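Local coordinates for protein dihydropteroate synthase (Stenotrophomonas maltophilia, PDB 7L6P) that probably catalyses the condensation of para-aminobenzoate with 6-hydroxymethyl-7,8-dihydropterin diphosphate to give 7,8-dihydropteroate, a precursor of folates, at residues Thr212-Ser217 with Leu258-Arg263; Ala172-Phe177 with Glu218-Leu223; His56-Val61 with Ala99-Val104; Asn128-Leu133 with Gly156-Met161; Asp140-Thr145 with Ala188-Lys193. One frame throughout, in Å; residues are numbered along the deposited sequence.

Contact 1. Residues Thr212-Ser217 with Leu258-Arg263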
# COMPACT_ATOMS: atom_id res chain seq x y z
N THR A 212 0.81 13.08 11.84
CA THR A 212 -0.04 13.12 13.03
C THR A 212 -1.52 13.12 12.63
O THR A 212 -2.31 12.28 13.10
CB THR A 212 0.34 14.33 13.89
OG1 THR A 212 1.62 14.10 14.52
CG2 THR A 212 -0.72 14.60 14.97
N LEU A 213 -1.91 13.99 11.68
CA LEU A 213 -3.29 14.00 11.19
C LEU A 213 -3.68 12.66 10.58
O LEU A 213 -4.79 12.17 10.81
CB LEU A 213 -3.48 15.10 10.16
CG LEU A 213 -3.57 16.51 10.71
CD1 LEU A 213 -3.37 17.49 9.57
CD2 LEU A 213 -4.94 16.72 11.45
N LEU A 214 -2.81 12.08 9.75
CA LEU A 214 -3.16 10.81 9.11
C LEU A 214 -3.32 9.72 10.15
O LEU A 214 -4.28 8.94 10.09
CB LEU A 214 -2.10 10.41 8.08
CG LEU A 214 -2.35 9.05 7.38
CD1 LEU A 214 -3.71 9.03 6.67
CD2 LEU A 214 -1.19 8.67 6.40
N ALA A 215 -2.42 9.67 11.13
CA ALA A 215 -2.47 8.61 12.13
C ALA A 215 -3.72 8.72 13.00
O ALA A 215 -4.33 7.69 13.33
CB ALA A 215 -1.21 8.64 12.98
N ARG A 216 -4.10 9.93 13.40
CA ARG A 216 -5.26 10.16 14.24
C ARG A 216 -6.49 10.61 13.44
O ARG A 216 -7.41 11.18 14.01
CB ARG A 216 -4.93 11.19 15.34
CG ARG A 216 -3.50 11.08 15.86
CD ARG A 216 -3.36 11.40 17.34
NE ARG A 216 -3.42 12.83 17.65
CZ ARG A 216 -2.38 13.57 18.00
NH1 ARG A 216 -1.15 13.07 18.05
NH2 ARG A 216 -2.58 14.84 18.33
N SER A 217 -6.52 10.35 12.12
CA SER A 217 -7.63 10.86 11.31
C SER A 217 -8.97 10.23 11.68
O SER A 217 -10.02 10.83 11.40
CB SER A 217 -7.36 10.63 9.83
OG SER A 217 -7.17 9.26 9.56
N LEU A 258 -4.17 3.80 1.34
CA LEU A 258 -4.70 2.63 2.04
C LEU A 258 -4.85 2.91 3.52
O LEU A 258 -5.88 2.60 4.13
CB LEU A 258 -3.79 1.42 1.80
CG LEU A 258 -4.12 0.11 2.50
CD1 LEU A 258 -5.59 -0.26 2.32
CD2 LEU A 258 -3.25 -1.00 1.90
N ILE A 259 -3.81 3.50 4.13
CA ILE A 259 -3.86 3.84 5.55
C ILE A 259 -4.96 4.84 5.81
O ILE A 259 -5.68 4.75 6.82
CB ILE A 259 -2.50 4.38 6.02
CG1 ILE A 259 -1.41 3.31 5.86
CG2 ILE A 259 -2.59 4.94 7.45
CD1 ILE A 259 0.01 3.86 6.02
N ALA A 260 -5.09 5.85 4.95
CA ALA A 260 -6.16 6.83 5.11
C ALA A 260 -7.52 6.17 5.09
O ALA A 260 -8.43 6.56 5.84
CB ALA A 260 -6.05 7.90 4.02
N VAL A 261 -7.71 5.18 4.20
CA VAL A 261 -8.99 4.49 4.13
C VAL A 261 -9.21 3.62 5.35
O VAL A 261 -10.31 3.55 5.91
CB VAL A 261 -9.08 3.71 2.81
CG1 VAL A 261 -10.27 2.70 2.84
CG2 VAL A 261 -9.19 4.68 1.67
N GLN A 262 -8.16 2.94 5.81
CA GLN A 262 -8.30 2.15 7.02
C GLN A 262 -8.72 3.01 8.21
O GLN A 262 -9.31 2.49 9.17
CB GLN A 262 -7.00 1.43 7.34
CG GLN A 262 -6.58 0.42 6.28
CD GLN A 262 -5.22 -0.15 6.53
OE1 GLN A 262 -4.32 0.55 7.01
NE2 GLN A 262 -5.05 -1.43 6.23
N ARG A 263 -8.38 4.29 8.21
CA ARG A 263 -8.68 5.15 9.33
C ARG A 263 -9.87 6.07 9.07
O ARG A 263 -10.08 7.03 9.82
CB ARG A 263 -7.43 5.93 9.73
CG ARG A 263 -6.28 4.96 9.93
CD ARG A 263 -5.13 5.44 10.80
NE ARG A 263 -4.18 4.34 10.94
CZ ARG A 263 -3.35 4.20 11.97
NH1 ARG A 263 -3.29 5.10 12.94
NH2 ARG A 263 -2.63 3.09 12.06
O HOH W 1 -7.86 9.19 7.07
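Leu214 and Ile259 meet with their side chains crossing at about a right angle, the branch carbon CD2 of Leu214 lying 4.1 Å from CG2 of Ile259. The other branch of Leu214 takes a different partner: its CD1 settles on the helix backbone at Ala260, 3.6 Å from CA, and also touches the methyl of that alanine. A chi1 of 178° puts Leu214 CG anti to the backbone N, on the way to the second helix; from there CD1 and CD2 diverge to Ala260 and Ile259. Beside this apolar group the contact turns polar. Arg263 sends its chain, extended from CG to NE, past Leu214 O, its CD 3.7 Å from that oxygen, and delivers NH1 to Ala215 O at 2.8 Å. The evidence for a well-formed bond is directional: the N-H...O angle is 154°, and the acceptor lies in the guanidinium plane while the donor sits on a lone pair in the carbonyl plane. Ser217 OG rests 3.3 Å from Arg263 CB, and a water 2.6 Å from this OG donates to Ala260 O, bridging the segments. Trp283 and Val286 of the second subunit pack on Arg263 and Leu214, so the contact also borders the dimer interface. Helices 207-215 and 250-262 flank strand 227-229 in sequence, and their C-terminal ends meet here as neighbouring outer helices of a TIM barrel.

Contact 2. Residues Ala172-Phe177 with Glu218-Leu223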
# COMPACT_ATOMS: atom_id res chain seq x y z
N ALA A 172 -6.37 19.01 17.26
CA ALA A 172 -7.41 19.84 17.88
C ALA A 172 -7.72 21.08 17.05
O ALA A 172 -8.88 21.50 16.95
CB ALA A 172 -6.98 20.25 19.29
N GLU A 173 -6.70 21.66 16.40
CA GLU A 173 -6.90 22.89 15.64
C GLU A 173 -7.59 22.62 14.31
O GLU A 173 -8.38 23.45 13.85
CB GLU A 173 -5.57 23.59 15.43
CG GLU A 173 -5.07 24.22 16.71
CD GLU A 173 -3.69 24.87 16.57
OE1 GLU A 173 -3.50 25.72 15.66
OE2 GLU A 173 -2.80 24.54 17.40
N VAL A 174 -7.25 21.51 13.65
CA VAL A 174 -7.95 21.11 12.43
C VAL A 174 -9.39 20.76 12.77
O VAL A 174 -10.32 21.12 12.04
CB VAL A 174 -7.23 19.95 11.72
CG1 VAL A 174 -8.08 19.39 10.61
CG2 VAL A 174 -5.89 20.41 11.15
N HIS A 175 -9.59 20.03 13.86
CA HIS A 175 -10.94 19.74 14.33
C HIS A 175 -11.73 21.02 14.55
O HIS A 175 -12.81 21.21 13.98
CB HIS A 175 -10.88 18.92 15.62
CG HIS A 175 -12.21 18.49 16.14
ND1 HIS A 175 -12.88 19.18 17.12
CD2 HIS A 175 -13.00 17.44 15.81
CE1 HIS A 175 -14.03 18.59 17.38
NE2 HIS A 175 -14.13 17.53 16.60
N GLY A 176 -11.18 21.94 15.36
CA GLY A 176 -11.92 23.16 15.69
C GLY A 176 -12.28 23.95 14.45
O GLY A 176 -13.41 24.44 14.32
N PHE A 177 -11.36 24.01 13.50
CA PHE A 177 -11.63 24.71 12.25
C PHE A 177 -12.79 24.08 11.52
O PHE A 177 -13.75 24.77 11.15
CB PHE A 177 -10.38 24.70 11.36
CG PHE A 177 -10.62 25.22 9.96
CD1 PHE A 177 -11.04 24.37 8.93
CD2 PHE A 177 -10.35 26.55 9.65
CE1 PHE A 177 -11.22 24.85 7.63
CE2 PHE A 177 -10.54 27.02 8.34
CZ PHE A 177 -10.99 26.17 7.33
N GLU A 218 -8.98 9.05 12.29
CA GLU A 218 -10.25 8.47 12.70
C GLU A 218 -10.99 9.37 13.67
O GLU A 218 -12.22 9.29 13.75
CB GLU A 218 -10.02 7.10 13.33
CG GLU A 218 -11.15 6.15 13.17
CD GLU A 218 -10.69 4.75 13.47
OE1 GLU A 218 -9.45 4.54 13.46
OE2 GLU A 218 -11.57 3.88 13.71
N ARG A 219 -10.27 10.25 14.38
CA ARG A 219 -10.89 11.20 15.30
C ARG A 219 -11.99 12.01 14.62
O ARG A 219 -12.96 12.40 15.27
CB ARG A 219 -9.79 12.13 15.84
CG ARG A 219 -10.15 12.96 17.04
CD ARG A 219 -10.32 14.43 16.67
NE ARG A 219 -10.92 15.19 17.77
CZ ARG A 219 -12.21 15.16 18.09
NH1 ARG A 219 -13.07 14.41 17.41
NH2 ARG A 219 -12.63 15.88 19.12
N PHE A 220 -11.85 12.28 13.32
CA PHE A 220 -12.76 13.19 12.62
C PHE A 220 -14.04 12.53 12.14
O PHE A 220 -14.93 13.22 11.63
CB PHE A 220 -12.00 13.86 11.47
CG PHE A 220 -10.81 14.68 11.91
CD1 PHE A 220 -9.59 14.07 12.15
CD2 PHE A 220 -10.91 16.05 12.11
CE1 PHE A 220 -8.46 14.82 12.56
CE2 PHE A 220 -9.80 16.81 12.52
CZ PHE A 220 -8.57 16.18 12.75
N LEU A 221 -14.17 11.20 12.28
CA LEU A 221 -15.44 10.57 11.96
C LEU A 221 -16.55 11.02 12.89
O LEU A 221 -17.73 10.89 12.55
CB LEU A 221 -15.30 9.04 12.04
CG LEU A 221 -14.48 8.40 10.93
CD1 LEU A 221 -14.38 6.92 11.19
CD2 LEU A 221 -15.08 8.70 9.56
N GLU A 222 -16.19 11.56 14.06
CA GLU A 222 -17.20 12.05 14.99
C GLU A 222 -17.93 13.26 14.43
O GLU A 222 -19.01 13.59 14.90
CB GLU A 222 -16.57 12.36 16.35
N LEU A 223 -17.33 13.99 13.48
CA LEU A 223 -18.07 15.06 12.81
C LEU A 223 -19.28 14.55 12.04
O LEU A 223 -20.16 15.35 11.70
CB LEU A 223 -17.13 15.86 11.89
CG LEU A 223 -16.06 16.54 12.73
CD1 LEU A 223 -14.95 17.24 11.90
CD2 LEU A 223 -16.75 17.52 13.67
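His175 lies with one face against the guanidinium of Arg219, the two flat groups stacked with centres 3.6 Å apart and planes inclined by 21°. The overlap is uneven: His175 CD2 sits over the middle of the guanidinium, 3.3 Å from Arg219 CZ, whereas NH2 of Arg219 is displaced toward the rim of the imidazole ring. Although His175 NE2 comes near both terminal nitrogens of Arg219, the angles are poor, so the evidence supports stacking and not hydrogen bonding. Arg219 was modelled in two conformers, and the stack describes one of them. Its chain is bent at chi2 (-108°), which turns CD off the extended course. The pairing joins helix 170-188 to the 3-10 turn that follows helix 207-215 and leads to strand 227-229, thereby bringing together successive beta-alpha units on the outside of a TIM barrel. Phe220 carries the more deeply buried half. Its CE2 comes within 3.5 Å of His175 N, which lies near the plane of the phenyl ring at its edge, and the same carbon is 3.6 Å from Val174 CG1, the two side chains crossing at about a right angle. Phe220 also packs on Leu213 of helix 207-215 and Ile197 of strand 195-198, linking the helical layer to the barrel wall. Leu223 completes the contact, placing CD2 3.9 Å from His175 NE2.

Contact 3. Residues His56-Val61 with Ala99-Val104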
# COMPACT_ATOMS: atom_id res chain seq x y z
N HIS A 56 -7.83 12.50 -20.82
CA HIS A 56 -7.24 12.06 -19.56
C HIS A 56 -8.32 11.66 -18.56
O HIS A 56 -8.18 10.65 -17.86
CB HIS A 56 -6.34 13.17 -19.00
CG HIS A 56 -5.72 12.85 -17.68
ND1 HIS A 56 -4.89 11.76 -17.49
CD2 HIS A 56 -5.78 13.48 -16.49
CE1 HIS A 56 -4.49 11.73 -16.23
NE2 HIS A 56 -5.01 12.76 -15.60
N GLY A 57 -9.40 12.44 -18.49
CA GLY A 57 -10.50 12.08 -17.60
C GLY A 57 -11.11 10.74 -17.96
O GLY A 57 -11.40 9.91 -17.08
N LEU A 58 -11.36 10.52 -19.25
CA LEU A 58 -11.87 9.24 -19.73
C LEU A 58 -10.94 8.09 -19.36
O LEU A 58 -11.41 7.00 -19.00
CB LEU A 58 -12.06 9.31 -21.24
CG LEU A 58 -13.06 10.38 -21.68
CD1 LEU A 58 -13.10 10.51 -23.19
CD2 LEU A 58 -14.44 10.07 -21.16
N LYS A 59 -9.63 8.31 -19.45
CA LYS A 59 -8.67 7.26 -19.12
C LYS A 59 -8.69 6.92 -17.64
O LYS A 59 -8.59 5.74 -17.26
CB LYS A 59 -7.26 7.69 -19.53
CG LYS A 59 -6.13 6.84 -18.93
CD LYS A 59 -4.84 7.69 -18.83
CE LYS A 59 -3.78 7.10 -17.89
NZ LYS A 59 -3.55 7.96 -16.67
N LEU A 60 -8.84 7.93 -16.78
CA LEU A 60 -8.92 7.66 -15.35
C LEU A 60 -10.16 6.86 -15.02
O LEU A 60 -10.13 5.99 -14.14
CB LEU A 60 -8.89 8.98 -14.57
CG LEU A 60 -7.55 9.72 -14.62
CD1 LEU A 60 -7.51 10.88 -13.62
CD2 LEU A 60 -6.39 8.74 -14.38
N VAL A 61 -11.26 7.12 -15.74
CA VAL A 61 -12.48 6.36 -15.52
C VAL A 61 -12.28 4.90 -15.90
O VAL A 61 -12.53 4.00 -15.09
CB VAL A 61 -13.65 7.00 -16.29
CG1 VAL A 61 -14.88 6.09 -16.26
CG2 VAL A 61 -13.97 8.37 -15.69
N ALA A 99 -18.95 15.49 -18.60
CA ALA A 99 -20.29 15.18 -18.11
C ALA A 99 -21.09 14.41 -19.14
O ALA A 99 -21.87 13.51 -18.80
CB ALA A 99 -21.03 16.47 -17.72
N ALA A 100 -20.91 14.73 -20.42
CA ALA A 100 -21.67 14.11 -21.49
C ALA A 100 -21.12 12.75 -21.90
O ALA A 100 -21.81 12.02 -22.62
CB ALA A 100 -21.73 15.04 -22.70
N ARG A 101 -19.90 12.40 -21.50
CA ARG A 101 -19.27 11.17 -21.97
C ARG A 101 -18.94 10.18 -20.86
O ARG A 101 -18.39 9.11 -21.16
CB ARG A 101 -18.00 11.52 -22.76
CG ARG A 101 -18.34 12.24 -24.06
CD ARG A 101 -17.17 12.96 -24.68
NE ARG A 101 -16.16 12.04 -25.19
CZ ARG A 101 -15.10 12.42 -25.89
NH1 ARG A 101 -14.91 13.69 -26.20
NH2 ARG A 101 -14.24 11.50 -26.31
N THR A 102 -19.28 10.49 -19.61
CA THR A 102 -19.16 9.54 -18.50
C THR A 102 -20.41 9.63 -17.65
O THR A 102 -21.16 10.61 -17.70
CB THR A 102 -17.93 9.82 -17.60
OG1 THR A 102 -18.15 11.02 -16.86
CG2 THR A 102 -16.68 9.99 -18.41
N ARG A 103 -20.62 8.59 -16.84
CA ARG A 103 -21.73 8.56 -15.89
C ARG A 103 -21.28 8.91 -14.48
O ARG A 103 -22.12 8.94 -13.57
CB ARG A 103 -22.39 7.17 -15.90
N VAL A 104 -20.00 9.19 -14.28
CA VAL A 104 -19.44 9.46 -12.95
C VAL A 104 -19.65 10.92 -12.56
O VAL A 104 -19.85 11.79 -13.42
CB VAL A 104 -17.95 9.09 -12.90
CG1 VAL A 104 -17.72 7.68 -13.41
CG2 VAL A 104 -17.12 10.09 -13.68
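Leu58 and Val61, one turn apart on helix 49-62, lean on the end of helix 84-101 and the chain that leaves it, a junction between the first two outer helices of the TIM barrel. Apolar packing dominates, and it is carried by methyl groups. The CD2 branch of Leu58 lies 3.5 Å from Thr102 CG2, the two side chains crossing obliquely. Val61 uses a single branch for two partners: its CG2 is 4.2 Å from Thr102 CG2 and 4.1 Å from Val104 CG2, and with Val104 it meets tip to tip. Thr102 can offer a methyl because its first torsion (chi1 70°) sets OG1 between the backbone N and the carbonyl carbon, leaving CG2 anti to that carbon and facing helix 49-62. The hydroxyl is used separately, bonded to Leu98 O in the preceding turn. Polar interactions also serve the backbone of the exit chain: Arg21 donates through NH1 to Val104 O and through NH2 to Ala99 O, bonding the chain on both sides of Thr102. A further kind of contact pairs an apolar branch with a charged group. Arg101, bent at chi3, crosses Leu58 at about a right angle and brings its guanidinium obliquely against it, the closest approach being from Arg101 NH2 to Leu58 CD1, 3.5 Å.

Contact 4. Residues Asn128-Leu133 with Gly156-Met161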
# COMPACT_ATOMS: atom_id res chain seq x y z
N ASN A 128 -15.11 20.98 -4.74
CA ASN A 128 -13.98 20.61 -3.89
C ASN A 128 -13.20 21.88 -3.60
O ASN A 128 -12.55 22.43 -4.50
CB ASN A 128 -13.12 19.56 -4.61
CG ASN A 128 -12.10 18.90 -3.69
OD1 ASN A 128 -12.23 18.93 -2.47
ND2 ASN A 128 -11.07 18.30 -4.29
N ASP A 129 -13.28 22.39 -2.37
CA ASP A 129 -12.80 23.73 -2.05
C ASP A 129 -11.62 23.69 -1.07
O ASP A 129 -11.80 23.36 0.11
CB ASP A 129 -13.93 24.59 -1.48
CG ASP A 129 -13.47 26.02 -1.14
OD1 ASP A 129 -12.33 26.43 -1.47
OD2 ASP A 129 -14.28 26.74 -0.53
N ILE A 130 -10.43 24.07 -1.55
CA ILE A 130 -9.26 24.13 -0.67
C ILE A 130 -9.43 25.16 0.45
O ILE A 130 -8.78 25.06 1.49
CB ILE A 130 -7.97 24.44 -1.47
CG1 ILE A 130 -8.05 25.81 -2.14
CG2 ILE A 130 -7.67 23.37 -2.51
CD1 ILE A 130 -6.67 26.33 -2.59
N TYR A 131 -10.26 26.19 0.23
CA TYR A 131 -10.40 27.31 1.17
C TYR A 131 -11.54 27.14 2.16
O TYR A 131 -11.77 28.04 2.98
CB TYR A 131 -10.60 28.63 0.41
CG TYR A 131 -10.08 29.86 1.14
CD1 TYR A 131 -9.16 29.73 2.18
CD2 TYR A 131 -10.53 31.14 0.82
CE1 TYR A 131 -8.68 30.86 2.86
CE2 TYR A 131 -10.06 32.27 1.50
CZ TYR A 131 -9.13 32.12 2.52
OH TYR A 131 -8.65 33.22 3.20
N GLY A 132 -12.30 26.05 2.07
CA GLY A 132 -13.38 25.81 3.02
C GLY A 132 -14.51 26.81 2.94
O GLY A 132 -15.04 27.22 3.98
N LEU A 133 -14.90 27.20 1.72
CA LEU A 133 -15.94 28.20 1.50
C LEU A 133 -15.63 29.53 2.19
O LEU A 133 -16.55 30.28 2.51
CB LEU A 133 -17.33 27.68 1.94
CG LEU A 133 -17.84 26.40 1.27
CD1 LEU A 133 -19.20 25.97 1.79
CD2 LEU A 133 -17.89 26.54 -0.25
N GLY A 156 -3.21 29.35 5.79
CA GLY A 156 -2.81 30.22 4.71
C GLY A 156 -3.97 30.58 3.80
O GLY A 156 -5.14 30.34 4.11
N GLU A 157 -3.63 31.16 2.67
CA GLU A 157 -4.62 31.60 1.69
C GLU A 157 -4.30 30.98 0.34
O GLU A 157 -3.16 30.60 0.08
CB GLU A 157 -4.66 33.13 1.53
CG GLU A 157 -4.29 33.93 2.75
CD GLU A 157 -4.14 35.40 2.41
OE1 GLU A 157 -5.07 35.97 1.79
OE2 GLU A 157 -3.08 35.97 2.73
N PRO A 158 -5.30 30.86 -0.54
CA PRO A 158 -5.04 30.38 -1.91
C PRO A 158 -3.96 31.21 -2.59
O PRO A 158 -4.12 32.44 -2.71
CB PRO A 158 -6.39 30.53 -2.60
CG PRO A 158 -7.41 30.44 -1.46
CD PRO A 158 -6.74 31.09 -0.28
N GLY A 159 -2.87 30.59 -3.02
CA GLY A 159 -1.81 31.31 -3.68
C GLY A 159 -0.66 31.71 -2.79
O GLY A 159 0.36 32.19 -3.29
N HIS A 160 -0.85 31.65 -1.48
CA HIS A 160 0.18 32.01 -0.50
C HIS A 160 0.16 30.96 0.60
O HIS A 160 -0.48 31.14 1.63
CB HIS A 160 -0.04 33.42 0.03
CG HIS A 160 -0.28 34.42 -1.05
ND1 HIS A 160 -1.52 34.62 -1.62
CD2 HIS A 160 0.56 35.27 -1.68
CE1 HIS A 160 -1.43 35.55 -2.55
NE2 HIS A 160 -0.18 35.97 -2.60
N MET A 161 0.88 29.87 0.36
CA MET A 161 1.02 28.84 1.37
C MET A 161 2.09 29.23 2.37
O MET A 161 3.02 29.98 2.07
CB MET A 161 1.36 27.51 0.70
CG MET A 161 0.43 26.33 1.06
SD MET A 161 -1.35 26.68 0.94
CE MET A 161 -1.51 27.24 -0.77
O HOH W 2 -6.72 33.08 5.38
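Pro158 CD sits almost exactly above the centre of the Tyr131 ring, 3.6 Å from its centroid and only 6° off the ring normal, a nearly ideal CH-pi contact. It joins two loops at the C-terminal ends of barrel strands 126-129 and 149-152, the end at which TIM barrels carry their active sites. A bound imidazole, probably from the crystallisation liquor, occupies the active site and comes within about 3 Å of the Ile130 side chain. The proline is presented by a short, weakly bonded hairpin: Glu157 to His160 form a type II turn closed by His160 N to Glu157 O, 3.0 Å, with Gly159 in a positive-phi conformation. The tyrosine is presented by a type I turn from Asp129 to Gly132. Asp129 OD1 accepts from Tyr131 N at 2.7 Å, an Asx turn, with the donor standing 60° out of the carboxylate plane. A chi1 of -151° puts Tyr131 CG roughly anti to the backbone N. The tyrosine and proline side chains cross at about a right angle, and CG and CD of Pro158 both lie against the ring. Ile130 adds an apolar flank, its CD1 4.2 Å from Pro158 CB, and Phe111 packs against both Tyr131 and Pro158 from a neighbouring loop. Toward the phenol end the chemistry becomes polar. A water lying in the plane of the Tyr131 ring, at its edge, is 2.9 Å from Tyr131 OH and donates weakly to Gly156 O at 3.4 Å.

Contact 5. Residues Asp140-Thr145 with Ala188-Lys193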
# COMPACT_ATOMS: atom_id res chain seq x y z
N ASP A 140 -22.48 31.26 0.38
CA ASP A 140 -23.83 31.35 -0.16
C ASP A 140 -23.92 30.77 -1.56
O ASP A 140 -24.94 30.18 -1.93
CB ASP A 140 -24.31 32.80 -0.18
CG ASP A 140 -24.61 33.34 1.20
OD1 ASP A 140 -24.92 32.51 2.09
OD2 ASP A 140 -24.57 34.58 1.38
N ALA A 141 -22.87 30.94 -2.37
CA ALA A 141 -22.94 30.48 -3.75
C ALA A 141 -23.06 28.97 -3.80
O ALA A 141 -23.91 28.43 -4.51
CB ALA A 141 -21.72 30.97 -4.53
N ALA A 142 -22.23 28.27 -3.03
CA ALA A 142 -22.23 26.81 -2.99
C ALA A 142 -23.50 26.25 -2.35
O ALA A 142 -23.98 25.17 -2.73
CB ALA A 142 -20.99 26.32 -2.26
N ALA A 143 -24.03 26.94 -1.33
CA ALA A 143 -25.31 26.53 -0.75
C ALA A 143 -26.39 26.48 -1.82
O ALA A 143 -27.15 25.51 -1.89
CB ALA A 143 -25.72 27.49 0.37
N ALA A 144 -26.43 27.50 -2.67
CA ALA A 144 -27.47 27.62 -3.68
C ALA A 144 -27.33 26.59 -4.79
O ALA A 144 -28.33 26.26 -5.44
CB ALA A 144 -27.45 29.02 -4.27
N THR A 145 -26.12 26.05 -5.02
CA THR A 145 -25.96 25.08 -6.09
C THR A 145 -26.63 23.76 -5.77
O THR A 145 -27.14 23.08 -6.67
CB THR A 145 -24.47 24.83 -6.38
OG1 THR A 145 -23.90 24.13 -5.27
CG2 THR A 145 -23.73 26.13 -6.59
N ALA A 188 -25.67 28.71 6.58
CA ALA A 188 -25.94 29.15 5.22
C ALA A 188 -27.02 28.32 4.52
O ALA A 188 -27.41 28.66 3.40
CB ALA A 188 -24.64 29.13 4.40
N GLY A 189 -27.50 27.24 5.14
CA GLY A 189 -28.61 26.49 4.59
C GLY A 189 -28.28 25.11 4.06
O GLY A 189 -29.15 24.47 3.46
N PHE A 190 -27.06 24.63 4.26
CA PHE A 190 -26.69 23.31 3.76
C PHE A 190 -27.43 22.22 4.52
O PHE A 190 -27.53 22.26 5.74
CB PHE A 190 -25.18 23.07 3.93
CG PHE A 190 -24.34 23.58 2.80
CD1 PHE A 190 -23.98 24.92 2.74
CD2 PHE A 190 -23.86 22.71 1.83
CE1 PHE A 190 -23.19 25.39 1.70
CE2 PHE A 190 -23.06 23.18 0.79
CZ PHE A 190 -22.73 24.51 0.72
N ALA A 191 -27.83 21.18 3.80
CA ALA A 191 -28.21 19.94 4.46
C ALA A 191 -26.94 19.13 4.66
O ALA A 191 -25.95 19.32 3.96
CB ALA A 191 -29.23 19.17 3.62
N LYS A 192 -26.95 18.27 5.69
CA LYS A 192 -25.75 17.51 6.03
C LYS A 192 -25.35 16.55 4.92
O LYS A 192 -24.15 16.30 4.72
CB LYS A 192 -25.96 16.74 7.33
CG LYS A 192 -25.59 17.52 8.59
CD LYS A 192 -24.09 17.46 8.86
CE LYS A 192 -23.72 18.14 10.19
NZ LYS A 192 -22.23 17.96 10.44
N LYS A 193 -26.32 16.00 4.19
CA LYS A 193 -25.96 15.10 3.10
C LYS A 193 -25.07 15.77 2.06
O LYS A 193 -24.45 15.09 1.25
CB LYS A 193 -27.21 14.53 2.42
CG LYS A 193 -28.15 15.56 1.82
CD LYS A 193 -29.32 14.87 1.10
CE LYS A 193 -29.80 15.65 -0.13
NZ LYS A 193 -30.38 16.98 0.27
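Ala143 and Phe190 fit closely, because the small alanine surface of helix 138-145 lets the aromatic ring come right up to the helix backbone. The far corner of the ring is the bump: Phe190 CE1 lies 3.4 Å from Ala143 CA, and its CZ is equally close to Ala143 N. The hollow that receives it has the methyls of Ala142 and Ala143 as its two shoulders. Ala142 CB stands at the ring edge, in its plane, 3.9 Å from CZ; Ala143 CB touches CE1 at 3.5 Å. Ala143 CB is in turn a bump for the other segment, entering the notch between the Phe190 ring and Ala188 O, which it approaches to 3.7 Å. Between Ala188 and Phe190 lies Gly189, whose positive phi (111°) closes helix 170-188 with a Schellman motif. At the outer margin, Asp140 OD1 lies 4.1 Å from Ala188 CB, a loose contact. Inward, Phe190 also packs on Leu133 and on Val149 of strand 149-152. Small residues on one helix, receiving an aromatic from the loop that follows the next helix, join two successive outer helices of the TIM barrel around the strand between them.

Contact 1 is buried and contact 2 partly so, while contacts 3, 4 and 5 lie at the surface. Four of them join the outer layer of the barrel; contact 4 instead ties loops near the active site. Contacts 1 and 2 touch through Leu213, which packs on Val174 and Phe220, and use helix 207-215 and the loop that follows it; contacts 2 and 5 both draw on helix 170-188, at different ends. Contacts 4 and 5 meet where Leu133 packs on Ala142 and Phe190. Contact 3 is remote, its centre about 33 Å from that of contact 2. The chemistry differs: a direct hydrogen bond spans only contact 1, stacking marks 2, CH-pi 4, and apolar packing dominates 3 and 5.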